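PDB 3TC3: UV damage endonuclease from Sulfolobus acidocaldarius, which probably nicks DNA at UV-damaged sites as a manganese-binding TIM-barrel endonuclease of DNA excision repair. Local coordinates for residues W96-I107 against K144-M153. Sequence-based numbering, arbitrary orientation.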
ATOM      1  N   TRP A  96       8.457 -17.298  12.024  1.00 24.70           N
ATOM      2  CA  TRP A  96       8.199 -17.485  10.583  1.00 23.11           C
ATOM      3  C   TRP A  96       9.372 -17.018   9.763  1.00 23.11           C
ATOM      4  O   TRP A  96       9.544 -17.504   8.611  1.00 23.53           O
ATOM      5  CB  TRP A  96       6.891 -16.779  10.167  1.00 20.98           C
ATOM      6  CG  TRP A  96       6.805 -15.333  10.561  1.00 19.37           C
ATOM      7  CD1 TRP A  96       6.314 -14.799  11.750  1.00 18.07           C
ATOM      8  CD2 TRP A  96       7.271 -14.204   9.787  1.00 19.07           C
ATOM      9  NE1 TRP A  96       6.397 -13.428  11.736  1.00 18.49           N
ATOM     10  CE2 TRP A  96       7.010 -13.022  10.576  1.00 18.56           C
ATOM     11  CE3 TRP A  96       7.822 -14.065   8.504  1.00 19.48           C
ATOM     12  CZ2 TRP A  96       7.313 -11.727  10.090  1.00 19.60           C
ATOM     13  CZ3 TRP A  96       8.168 -12.809   8.052  1.00 20.21           C
ATOM     14  CH2 TRP A  96       7.924 -11.667   8.815  1.00 20.21           C
ATOM     15  N   LYS A  97      10.171 -16.089  10.276  1.00 24.73           N
ATOM     16  CA  LYS A  97      11.303 -15.533   9.474  1.00 27.72           C
ATOM     17  C   LYS A  97      12.293 -16.637   9.186  1.00 30.13           C
ATOM     18  O   LYS A  97      12.787 -16.753   8.053  1.00 31.15           O
ATOM     19  CB  LYS A  97      12.047 -14.446  10.193  1.00 29.16           C
ATOM     20  CG  LYS A  97      11.261 -13.229  10.450  1.00 30.79           C
ATOM     21  CD  LYS A  97      11.915 -12.433  11.582  1.00 33.04           C
ATOM     22  CE  LYS A  97      11.107 -11.200  11.965  1.00 35.01           C
ATOM     23  NZ  LYS A  97      11.878 -10.284  12.921  1.00 37.23           N
ATOM     24  N   ASP A  98      12.567 -17.477  10.189  1.00 30.40           N
ATOM     25  CA  ASP A  98      13.372 -18.674   9.935  1.00 31.60           C
ATOM     26  C   ASP A  98      12.687 -19.793   9.262  1.00 29.76           C
ATOM     27  O   ASP A  98      13.211 -20.362   8.281  1.00 30.64           O
ATOM     28  CB  ASP A  98      13.936 -19.221  11.262  1.00 36.90           C
ATOM     29  CG  ASP A  98      15.034 -18.357  11.810  1.00 40.01           C
ATOM     30  OD1 ASP A  98      15.459 -17.416  11.103  1.00 43.87           O
ATOM     31  OD2 ASP A  98      15.464 -18.602  12.956  1.00 46.00           O
ATOM     32  N   LYS A  99      11.514 -20.171   9.750  1.00 28.02           N
ATOM     33  CA  LYS A  99      10.858 -21.348   9.236  1.00 30.09           C
ATOM     34  C   LYS A  99      10.472 -21.273   7.749  1.00 29.12           C
ATOM     35  O   LYS A  99      10.457 -22.278   7.037  1.00 31.25           O
ATOM     36  CB  LYS A  99       9.666 -21.769  10.113  1.00 32.61           C
ATOM     37  CG  LYS A  99      10.122 -22.229  11.548  1.00 37.49           C
ATOM     38  CD  LYS A  99       8.921 -22.555  12.468  1.00 40.11           C
ATOM     39  CE  LYS A  99       9.303 -23.487  13.659  1.00 43.65           C
ATOM     40  NZ  LYS A  99      10.321 -22.883  14.580  1.00 42.59           N
ATOM     41  N   LEU A 100      10.117 -20.059   7.293  1.00 27.43           N
ATOM     42  CA  LEU A 100       9.733 -19.812   5.906  1.00 27.05           C
ATOM     43  C   LEU A 100      10.801 -19.033   5.099  1.00 27.26           C
ATOM     44  O   LEU A 100      10.461 -18.473   4.039  1.00 25.75           O
ATOM     45  CB  LEU A 100       8.405 -19.022   5.861  1.00 27.35           C
ATOM     46  CG  LEU A 100       7.289 -19.632   6.692  1.00 26.88           C
ATOM     47  CD1 LEU A 100       6.147 -18.661   6.787  1.00 28.43           C
ATOM     48  CD2 LEU A 100       6.860 -21.053   6.350  1.00 31.52           C
ATOM     49  N   SER A 101      12.070 -19.006   5.563  1.00 28.07           N
ATOM     50  CA  SER A 101      13.127 -18.184   4.955  1.00 29.35           C
ATOM     51  C   SER A 101      13.259 -18.549   3.479  1.00 28.73           C
ATOM     52  O   SER A 101      13.533 -17.695   2.651  1.00 26.71           O
ATOM     53  CB  SER A 101      14.516 -18.375   5.620  1.00 31.02           C
ATOM     54  OG  SER A 101      14.781 -19.757   5.635  1.00 35.89           O
ATOM     55  N   HIS A 102      13.106 -19.832   3.165  1.00 30.85           N
ATOM     56  CA  HIS A 102      13.195 -20.361   1.798  0.50 31.68           C
ATOM     57  C   HIS A 102      12.306 -19.655   0.798  1.00 30.06           C
ATOM     58  O   HIS A 102      12.748 -19.026  -0.188  1.00 30.11           O
ATOM     59  CB  HIS A 102      12.819 -21.845   1.856  0.50 34.09           C
ATOM     60  CG  HIS A 102      11.857 -22.176   2.995  0.50 34.87           C
ATOM     61  ND1 HIS A 102      10.513 -22.055   2.876  0.50 32.99           N
ATOM     62  CD2 HIS A 102      12.097 -22.642   4.287  0.50 35.68           C
ATOM     63  CE1 HIS A 102       9.932 -22.434   4.020  0.50 34.86           C
ATOM     64  NE2 HIS A 102      10.899 -22.796   4.882  0.50 36.21           N
ATOM     65  N   ILE A 103      10.998 -19.804   1.038  1.00 29.81           N
ATOM     66  CA  ILE A 103       9.962 -19.260   0.170  1.00 27.81           C
ATOM     67  C   ILE A 103      10.045 -17.726   0.196  1.00 23.72           C
ATOM     68  O   ILE A 103       9.852 -17.110  -0.842  1.00 22.35           O
ATOM     69  CB  ILE A 103       8.520 -19.747   0.561  1.00 31.53           C
ATOM     70  CG1 ILE A 103       8.496 -21.302   0.740  1.00 36.45           C
ATOM     71  CG2 ILE A 103       7.458 -19.281  -0.500  1.00 31.42           C
ATOM     72  CD1 ILE A 103       7.481 -21.859   1.793  1.00 36.68           C
ATOM     73  N   LEU A 104      10.310 -17.136   1.387  1.00 22.59           N
ATOM     74  CA  LEU A 104      10.453 -15.653   1.478  1.00 20.97           C
ATOM     75  C   LEU A 104      11.600 -15.101   0.615  1.00 22.01           C
ATOM     76  O   LEU A 104      11.402 -14.129  -0.156  1.00 19.64           O
ATOM     77  CB  LEU A 104      10.530 -15.205   2.939  1.00 21.54           C
ATOM     78  CG  LEU A 104       9.279 -15.483   3.767  1.00 20.78           C
ATOM     79  CD1 LEU A 104       9.508 -15.398   5.312  1.00 21.12           C
ATOM     80  CD2 LEU A 104       8.188 -14.353   3.305  1.00 18.83           C
ATOM     81  N   GLY A 105      12.774 -15.716   0.710  1.00 23.63           N
ATOM     82  CA  GLY A 105      13.894 -15.352  -0.138  1.00 24.21           C
ATOM     83  C   GLY A 105      13.593 -15.550  -1.626  1.00 23.45           C
ATOM     84  O   GLY A 105      13.989 -14.730  -2.447  1.00 25.14           O
ATOM     85  N   ASP A 106      12.877 -16.619  -1.977  1.00 24.18           N
ATOM     86  CA  ASP A 106      12.564 -16.973  -3.364  1.00 25.93           C
ATOM     87  C   ASP A 106      11.661 -15.891  -3.994  1.00 24.08           C
ATOM     88  O   ASP A 106      11.928 -15.439  -5.129  1.00 23.98           O
ATOM     89  CB  ASP A 106      11.883 -18.340  -3.427  1.00 30.20           C
ATOM     90  CG  ASP A 106      11.321 -18.661  -4.801  1.00 33.59           C
ATOM     91  OD1 ASP A 106      12.106 -18.942  -5.731  1.00 38.87           O
ATOM     92  OD2 ASP A 106      10.082 -18.674  -5.006  1.00 34.54           O
ATOM     93  N   ILE A 107      10.654 -15.449  -3.202  1.00 21.57           N
ATOM     94  CA  ILE A 107       9.702 -14.446  -3.666  1.00 20.40           C
ATOM     95  C   ILE A 107      10.472 -13.140  -3.838  1.00 20.01           C
ATOM     96  O   ILE A 107      10.320 -12.470  -4.850  1.00 19.92           O
ATOM     97  CB  ILE A 107       8.547 -14.307  -2.673  1.00 19.36           C
ATOM     98  CG1 ILE A 107       7.562 -15.499  -2.837  1.00 20.47           C
ATOM     99  CG2 ILE A 107       7.804 -12.926  -2.945  1.00 18.42           C
ATOM    100  CD1 ILE A 107       6.666 -15.721  -1.585  1.00 20.29           C
ATOM    101  N   LYS A 144       6.163  -2.886  12.492  1.00 10.20           N
ATOM    102  CA  LYS A 144       7.366  -3.733  12.601  1.00 10.99           C
ATOM    103  C   LYS A 144       7.165  -5.065  11.863  1.00 10.80           C
ATOM    104  O   LYS A 144       8.043  -5.511  11.125  1.00 11.56           O
ATOM    105  CB  LYS A 144       7.599  -4.016  14.085  1.00 12.49           C
ATOM    106  CG  LYS A 144       8.708  -5.010  14.218  1.00 16.89           C
ATOM    107  CD  LYS A 144       8.996  -5.320  15.683  1.00 18.76           C
ATOM    108  CE  LYS A 144      10.288  -6.198  15.781  1.00 24.78           C
ATOM    109  NZ  LYS A 144      10.065  -7.520  15.170  1.00 25.84           N
ATOM    110  N   TYR A 145       5.944  -5.660  11.929  1.00 10.44           N
ATOM    111  CA  TYR A 145       5.715  -6.866  11.127  1.00 10.17           C
ATOM    112  C   TYR A 145       5.826  -6.610   9.617  1.00 10.12           C
ATOM    113  O   TYR A 145       6.388  -7.444   8.891  1.00 12.18           O
ATOM    114  CB  TYR A 145       4.281  -7.435  11.474  1.00 10.29           C
ATOM    115  CG  TYR A 145       3.579  -8.175  10.341  1.00 10.79           C
ATOM    116  CD1 TYR A 145       4.179  -9.244   9.664  1.00 11.39           C
ATOM    117  CD2 TYR A 145       2.274  -7.749   9.927  1.00 10.85           C
ATOM    118  CE1 TYR A 145       3.553  -9.885   8.565  1.00 11.53           C
ATOM    119  CE2 TYR A 145       1.644  -8.415   8.907  1.00 11.53           C
ATOM    120  CZ  TYR A 145       2.296  -9.479   8.232  1.00 11.58           C
ATOM    121  OH  TYR A 145       1.722 -10.099   7.165  1.00 12.76           O
ATOM    122  N   HIS A 146       5.313  -5.468   9.174  1.00  9.87           N
ATOM    123  CA  HIS A 146       5.427  -5.169   7.743  1.00 10.21           C
ATOM    124  C   HIS A 146       6.869  -5.013   7.292  1.00 10.92           C
ATOM    125  O   HIS A 146       7.236  -5.547   6.269  1.00 11.65           O
ATOM    126  CB  HIS A 146       4.608  -3.895   7.413  1.00 10.18           C
ATOM    127  CG  HIS A 146       3.092  -4.153   7.390  1.00 10.23           C
ATOM    128  ND1 HIS A 146       2.347  -4.455   8.522  1.00 11.08           N
ATOM    129  CD2 HIS A 146       2.224  -4.261   6.298  1.00 11.22           C
ATOM    130  CE1 HIS A 146       1.045  -4.698   8.124  1.00 11.37           C
ATOM    131  NE2 HIS A 146       0.984  -4.559   6.798  1.00 12.14           N
ATOM    132  N   ALA A 147       7.663  -4.290   8.116  1.00 11.03           N
ATOM    133  CA  ALA A 147       9.104  -4.120   7.797  1.00 12.32           C
ATOM    134  C   ALA A 147       9.768  -5.481   7.881  1.00 13.44           C
ATOM    135  O   ALA A 147      10.618  -5.806   7.016  1.00 14.48           O
ATOM    136  CB  ALA A 147       9.700  -3.195   8.803  1.00 12.68           C
ATOM    137  N   ASP A 148       9.440  -6.264   8.894  1.00 13.22           N
ATOM    138  CA  ASP A 148      10.070  -7.605   8.977  1.00 15.87           C
ATOM    139  C   ASP A 148       9.752  -8.441   7.716  1.00 15.51           C
ATOM    140  O   ASP A 148      10.579  -9.288   7.296  1.00 15.67           O
ATOM    141  CB  ASP A 148       9.560  -8.358  10.224  1.00 17.43           C
ATOM    142  CG  ASP A 148      10.159  -7.826  11.536  1.00 19.17           C
ATOM    143  OD1 ASP A 148      11.110  -7.031  11.480  1.00 21.53           O
ATOM    144  OD2 ASP A 148       9.619  -8.216  12.577  1.00 20.35           O
ATOM    145  N   LEU A 149       8.482  -8.374   7.258  1.00 12.98           N
ATOM    146  CA  LEU A 149       8.102  -9.213   6.097  1.00 13.45           C
ATOM    147  C   LEU A 149       8.946  -8.817   4.874  1.00 13.23           C
ATOM    148  O   LEU A 149       9.562  -9.674   4.188  1.00 14.81           O
ATOM    149  CB  LEU A 149       6.596  -9.120   5.819  1.00 12.89           C
ATOM    150  CG  LEU A 149       6.108  -9.958   4.647  1.00 13.31           C
ATOM    151  CD1 LEU A 149       6.287 -11.474   5.002  1.00 14.00           C
ATOM    152  CD2 LEU A 149       4.696  -9.626   4.298  1.00 13.70           C
ATOM    153  N   LEU A 150       9.014  -7.537   4.597  1.00 12.15           N
ATOM    154  CA  LEU A 150       9.807  -6.988   3.486  1.00 13.21           C
ATOM    155  C   LEU A 150      11.310  -7.315   3.694  1.00 14.17           C
ATOM    156  O   LEU A 150      11.991  -7.737   2.710  1.00 15.85           O
ATOM    157  CB  LEU A 150       9.544  -5.489   3.389  1.00 12.24           C
ATOM    158  CG  LEU A 150       8.021  -5.241   3.018  1.00 11.15           C
ATOM    159  CD1 LEU A 150       7.779  -3.718   3.095  1.00 12.09           C
ATOM    160  CD2 LEU A 150       7.679  -5.708   1.626  1.00 12.23           C
ATOM    161  N   ASP A 151      11.802  -7.188   4.951  1.00 14.43           N
ATOM    162  CA  ASP A 151      13.193  -7.555   5.205  1.00 16.25           C
ATOM    163  C   ASP A 151      13.427  -9.019   4.914  1.00 16.57           C
ATOM    164  O   ASP A 151      14.498  -9.397   4.414  1.00 17.92           O
ATOM    165  CB  ASP A 151      13.498  -7.314   6.658  1.00 18.21           C
ATOM    166  CG  ASP A 151      13.798  -5.894   7.025  1.00 21.15           C
ATOM    167  OD1 ASP A 151      14.004  -5.028   6.170  1.00 24.33           O
ATOM    168  OD2 ASP A 151      13.881  -5.664   8.256  1.00 25.16           O
ATOM    169  N   SER A 152      12.504  -9.897   5.246  1.00 15.60           N
ATOM    170  CA  SER A 152      12.692 -11.337   5.084  1.00 16.44           C
ATOM    171  C   SER A 152      12.734 -11.711   3.632  1.00 18.52           C
ATOM    172  O   SER A 152      13.351 -12.749   3.282  1.00 21.12           O
ATOM    173  CB  SER A 152      11.569 -12.104   5.804  1.00 16.71           C
ATOM    174  OG  SER A 152      10.329 -12.106   5.066  1.00 17.95           O
ATOM    175  N   MET A 153      12.100 -10.909   2.771  1.00 16.92           N
ATOM    176  CA  MET A 153      12.161 -11.115   1.315  1.00 17.21           C
ATOM    177  C   MET A 153      13.434 -10.508   0.716  1.00 17.77           C
ATOM    178  O   MET A 153      13.749 -10.798  -0.442  1.00 19.92           O
ATOM    179  CB  MET A 153      10.941 -10.491   0.623  1.00 18.21           C
ATOM    180  CG  MET A 153       9.702 -11.186   1.095  1.00 17.33           C
ATOM    181  SD  MET A 153       8.213 -10.443   0.373  1.00 17.40           S
ATOM    182  CE  MET A 153       6.954 -11.576   0.903  1.00 16.53           C
TER
HETATM  183  O   HOH W   1      14.308 -15.137   4.141  1.00 25.20           O
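Trp96 drives the six-membered end of its indole, rim first, into a hole on helix 133-153 made by Tyr145, Asp148, Leu149 and Ser152, a knob-into-hole fit. CH2 at the leading edge meets Leu149 CA at 3.7 Å, CZ3 touches Leu149 CD1, and CZ2 lies 4.0 Å from CD1 of Tyr145, whose ring presents its own edge. With chi1 at 53°, CG sits between the backbone N and the carbonyl carbon, which sends the indole across to the other helix, while Lys97 CG lies over one face of the ring. From there the lysine runs on extended to Asp148, where NZ makes a weak, salt-bridged hydrogen bond to OD2 (3.1 Å). Lys144 NZ, from one turn earlier in the same helix, takes the syn lone pair of that oxygen at 2.7 Å. Both ammonium groups thus gather on one carboxylate oxygen, and the Asp148 charge probably eases the repulsion between them, NZ of Lys97 being only 4.0 Å from NZ of Lys144. An asparagine in place of Asp148 would probably leave the two lysines close together with no negative charge to relieve their repulsion. Leu104 forms the second patch: CD2 packs against both Leu149 CD1 and Met153 CE, and CD1 rests on Ser152 OG, a hydroxyl turned back to donate to Leu149 O at 2.7 Å. Where the helices come closest, at Gly105 and Met153, Met153 CA points a CH···O contact at Leu104 O (3.4 Å), and a water bridges Ser101 O and Ser152 O. The axes of 101-107 and 144-153 cross at -78°, 8.4 Å apart. These are neighbouring outer helices of the TIM barrel, flanking strand 117-120: Leu149 also packs on Met120 of that strand, Leu104 reaches Leu59 of helix 48-71, and Asp148 touches Asn187 of helix 186-189.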